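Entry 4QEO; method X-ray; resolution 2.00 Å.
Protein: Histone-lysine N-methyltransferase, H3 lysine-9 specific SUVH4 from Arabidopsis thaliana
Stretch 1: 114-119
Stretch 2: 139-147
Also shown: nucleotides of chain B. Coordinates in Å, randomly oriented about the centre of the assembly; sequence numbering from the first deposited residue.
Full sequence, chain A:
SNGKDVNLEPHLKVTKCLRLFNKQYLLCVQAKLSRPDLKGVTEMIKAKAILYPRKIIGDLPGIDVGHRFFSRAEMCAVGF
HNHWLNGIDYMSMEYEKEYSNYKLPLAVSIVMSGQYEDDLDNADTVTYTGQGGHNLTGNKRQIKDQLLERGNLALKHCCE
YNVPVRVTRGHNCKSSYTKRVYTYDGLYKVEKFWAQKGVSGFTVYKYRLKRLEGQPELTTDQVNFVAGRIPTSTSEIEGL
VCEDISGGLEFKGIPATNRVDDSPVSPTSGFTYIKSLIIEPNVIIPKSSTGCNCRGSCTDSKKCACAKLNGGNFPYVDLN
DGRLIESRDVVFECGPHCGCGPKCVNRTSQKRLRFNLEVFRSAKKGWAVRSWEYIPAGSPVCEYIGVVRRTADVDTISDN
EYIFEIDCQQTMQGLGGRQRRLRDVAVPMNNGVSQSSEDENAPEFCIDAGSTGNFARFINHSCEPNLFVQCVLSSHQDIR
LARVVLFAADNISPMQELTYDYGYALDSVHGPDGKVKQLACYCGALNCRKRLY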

# COMPACT_ATOMS: atom_id res chain seq x y z
N GLY A 114 -5.90 -17.22 15.14
CA GLY A 114 -5.21 -18.25 15.90
C GLY A 114 -5.16 -17.96 17.39
O GLY A 114 -4.25 -18.41 18.09
N GLN A 115 -6.14 -17.22 17.89
CA GLN A 115 -6.13 -16.82 19.29
C GLN A 115 -6.94 -17.76 20.20
O GLN A 115 -6.78 -17.74 21.42
CB GLN A 115 -6.67 -15.40 19.41
CG GLN A 115 -5.94 -14.46 18.47
CD GLN A 115 -4.54 -14.21 18.96
OE1 GLN A 115 -4.36 -13.87 20.12
NE2 GLN A 115 -3.55 -14.41 18.11
N TYR A 116 -7.82 -18.55 19.61
CA TYR A 116 -8.64 -19.48 20.41
C TYR A 116 -8.07 -20.89 20.26
O TYR A 116 -7.93 -21.38 19.15
CB TYR A 116 -10.10 -19.44 19.94
CG TYR A 116 -10.94 -18.34 20.57
CD1 TYR A 116 -10.63 -16.98 20.39
CD2 TYR A 116 -12.05 -18.66 21.34
CE1 TYR A 116 -11.41 -15.97 20.96
CE2 TYR A 116 -12.84 -17.67 21.92
CZ TYR A 116 -12.52 -16.33 21.72
OH TYR A 116 -13.32 -15.38 22.30
N GLU A 117 -7.76 -21.53 21.37
CA GLU A 117 -7.09 -22.82 21.36
C GLU A 117 -7.92 -23.91 20.65
O GLU A 117 -7.36 -24.88 20.14
CB GLU A 117 -6.74 -23.23 22.80
CG GLU A 117 -7.97 -23.28 23.71
CD GLU A 117 -7.65 -23.23 25.19
OE1 GLU A 117 -6.45 -23.27 25.56
OE2 GLU A 117 -8.61 -23.16 26.00
N ASP A 118 -9.24 -23.74 20.58
CA ASP A 118 -10.07 -24.73 19.90
C ASP A 118 -10.27 -24.51 18.39
O ASP A 118 -10.89 -25.33 17.74
CB ASP A 118 -11.43 -24.88 20.61
CG ASP A 118 -11.28 -25.24 22.09
OD1 ASP A 118 -10.96 -26.41 22.36
OD2 ASP A 118 -11.45 -24.36 22.97
N ASP A 119 -9.75 -23.42 17.83
CA ASP A 119 -9.84 -23.19 16.38
C ASP A 119 -9.04 -24.27 15.63
O ASP A 119 -7.95 -24.62 16.05
CB ASP A 119 -9.28 -21.81 15.97
CG ASP A 119 -10.16 -20.64 16.39
OD1 ASP A 119 -11.33 -20.87 16.78
OD2 ASP A 119 -9.67 -19.49 16.32
N ASN A 139 -2.30 -16.46 29.19
CA ASN A 139 -2.22 -17.71 28.44
C ASN A 139 -3.12 -17.75 27.22
O ASN A 139 -2.94 -18.59 26.33
CB ASN A 139 -2.46 -18.94 29.35
CG ASN A 139 -3.76 -18.84 30.16
OD1 ASN A 139 -4.79 -18.35 29.69
ND2 ASN A 139 -3.71 -19.33 31.40
N LYS A 140 -4.09 -16.83 27.18
CA LYS A 140 -5.09 -16.75 26.11
C LYS A 140 -5.94 -18.00 25.98
O LYS A 140 -6.37 -18.36 24.88
CB LYS A 140 -4.44 -16.41 24.77
CG LYS A 140 -3.83 -15.01 24.71
CD LYS A 140 -3.29 -14.75 23.32
CE LYS A 140 -2.56 -13.42 23.22
NZ LYS A 140 -2.08 -13.21 21.82
N ARG A 141 -6.21 -18.66 27.10
CA ARG A 141 -7.04 -19.86 27.09
C ARG A 141 -8.47 -19.58 27.51
O ARG A 141 -8.78 -18.48 27.98
CB ARG A 141 -6.43 -20.89 28.03
CG ARG A 141 -4.99 -21.13 27.73
CD ARG A 141 -4.52 -22.37 28.40
NE ARG A 141 -3.27 -22.83 27.84
CZ ARG A 141 -2.71 -24.00 28.14
NH1 ARG A 141 -1.55 -24.35 27.58
NH2 ARG A 141 -3.31 -24.81 28.99
N GLN A 142 -9.33 -20.57 27.33
CA GLN A 142 -10.70 -20.49 27.82
C GLN A 142 -10.68 -20.51 29.34
O GLN A 142 -9.96 -21.29 29.94
CB GLN A 142 -11.54 -21.67 27.30
CG GLN A 142 -11.67 -21.68 25.75
CD GLN A 142 -12.00 -20.29 25.19
OE1 GLN A 142 -11.15 -19.64 24.57
NE2 GLN A 142 -13.21 -19.83 25.43
N ILE A 143 -11.48 -19.65 29.96
CA ILE A 143 -11.50 -19.57 31.43
C ILE A 143 -12.91 -19.65 32.00
O ILE A 143 -13.08 -19.62 33.21
CB ILE A 143 -10.85 -18.27 31.91
CG1 ILE A 143 -11.48 -17.08 31.20
CG2 ILE A 143 -9.36 -18.29 31.64
CD1 ILE A 143 -10.88 -15.76 31.63
N LYS A 144 -13.92 -19.70 31.14
CA LYS A 144 -15.26 -20.09 31.57
C LYS A 144 -16.06 -20.57 30.38
O LYS A 144 -15.56 -20.55 29.25
CB LYS A 144 -16.00 -18.94 32.27
CG LYS A 144 -16.17 -17.71 31.45
CD LYS A 144 -17.01 -16.72 32.21
CE LYS A 144 -16.60 -15.31 31.91
NZ LYS A 144 -17.00 -14.40 33.02
N ASP A 145 -17.29 -21.02 30.65
CA ASP A 145 -18.17 -21.54 29.61
C ASP A 145 -18.60 -20.48 28.62
O ASP A 145 -18.75 -19.30 28.98
CB ASP A 145 -19.46 -22.10 30.23
CG ASP A 145 -19.26 -23.41 30.98
OD1 ASP A 145 -18.14 -23.95 30.98
OD2 ASP A 145 -20.27 -23.89 31.55
N GLN A 146 -18.84 -20.90 27.38
CA GLN A 146 -19.47 -20.05 26.39
C GLN A 146 -21.00 -20.14 26.43
O GLN A 146 -21.56 -21.10 26.94
CB GLN A 146 -18.95 -20.38 24.98
CG GLN A 146 -17.46 -20.01 24.80
CD GLN A 146 -16.98 -20.09 23.37
OE1 GLN A 146 -17.58 -20.76 22.52
NE2 GLN A 146 -15.90 -19.39 23.07
N LEU A 147 -21.67 -19.16 25.84
CA LEU A 147 -23.12 -19.15 25.74
C LEU A 147 -23.55 -18.90 24.31
O LEU A 147 -22.87 -18.22 23.54
CB LEU A 147 -23.67 -18.02 26.60
CG LEU A 147 -23.50 -18.21 28.10
CD1 LEU A 147 -23.63 -16.87 28.79
CD2 LEU A 147 -24.55 -19.16 28.57
N1 5CM B 7 -10.37 -14.85 17.40
C2 5CM B 7 -9.86 -16.06 16.92
N3 5CM B 7 -10.60 -17.16 16.83
C4 5CM B 7 -11.85 -17.16 17.20
C5 5CM B 7 -12.41 -15.91 17.71
C5A 5CM B 7 -13.82 -15.88 18.15
C6 5CM B 7 -11.61 -14.80 17.81
O2 5CM B 7 -8.73 -16.14 16.54
N4 5CM B 7 -12.61 -18.22 17.13
C1' 5CM B 7 -9.48 -13.71 17.55
C2' 5CM B 7 -9.89 -12.33 17.09
C3' 5CM B 7 -9.07 -11.47 18.02
C4' 5CM B 7 -9.20 -12.22 19.33
O4' 5CM B 7 -9.30 -13.57 18.94
O3' 5CM B 7 -7.70 -11.48 17.66
C5' 5CM B 7 -10.34 -11.77 20.25
O5' 5CM B 7 -11.63 -11.76 19.70
P 5CM B 7 -12.92 -11.97 20.54
OP1 5CM B 7 -13.99 -12.22 19.62
OP2 5CM B 7 -12.66 -12.87 21.61
O HOH W 1 -8.57 -20.08 23.87
O HOH W 2 -10.80 -21.99 22.30

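How do two stretches without regular helix or strand hold together? Residues 114-119 carry a type I beta turn from Tyr 116 to Asp 119, closed by Asp 119 N donating to Tyr 116 O at 3.0 Å. The second stretch is an irregular loop, and its backbone stays well apart from the first stretch: the CA atoms of Glu 117 and Arg 141 are 6.4 Å apart, those of Gln 115 and Lys 140 6.9 Å. Side chains and water therefore fill the gap, and 371 Å² is buried in all.

Why is Lys 140 so extended while Gln 115 is folded? The CA-to-CB bond of Lys 140 points toward the first stretch, and after an m chi1 the remaining three torsions are all t, which carries the ammonium to the far end of a straight chain. There Lys 140 NZ donates to Gln 115 OE1 at 2.9 Å. Gln 115 leaves its backbone sideways, but m values at both chi1 and chi2 bend the chain so that its amide approaches the lysine. Its backbone faces another partner: Gln 115 N donates to O2 of the 5-methylcytidine nucleotide at 3.1 Å.

What does the carboxylate of Glu 117 do? With chi1 at p and chi2 at t, the side chain reaches across to the loop, where Glu 117 OE2 accepts a nearly straight hydrogen bond from Gln 142 N at 3.0 Å. The other oxygen, Glu 117 OE1, lies 3.9 Å from Arg 141 NE, a long salt bridge. Because this oxygen sits well out of the guanidinium plane, no N-H points at it and the attraction is one of charge alone. Arg 141 is anchored separately within its own loop, its backbone N donating to Asn 139 OD1 at 3.0 Å.

How do Gln 142 and the waters complete the contact? The CA-to-CB bond of Gln 142 points toward the first stretch, and m values at chi1 and chi2 curl its side chain so that OE1 comes within 3.5 Å of Tyr 116 CD2. Water 1 accepts from Glu 117 N at 3.0 Å and lies within hydrogen-bonding reach of Gln 142 OE1 (2.7 Å) and of Lys 140 O (3.0 Å), joining the two stretches. Water 2 accepts from Asp 118 N at 2.9 Å and is 3.3 Å from Gln 142 OE1, at best a weak bond.

What surrounds the Tyr 116 ring? The 5-methylcytosine lies over one face, while Gln 146 NE2 sits at the edge, 3.7 Å from Tyr 116 CE2. At the tip of the side chain, Tyr 116 OH donates to the nucleotide's OP2 at 2.7 Å.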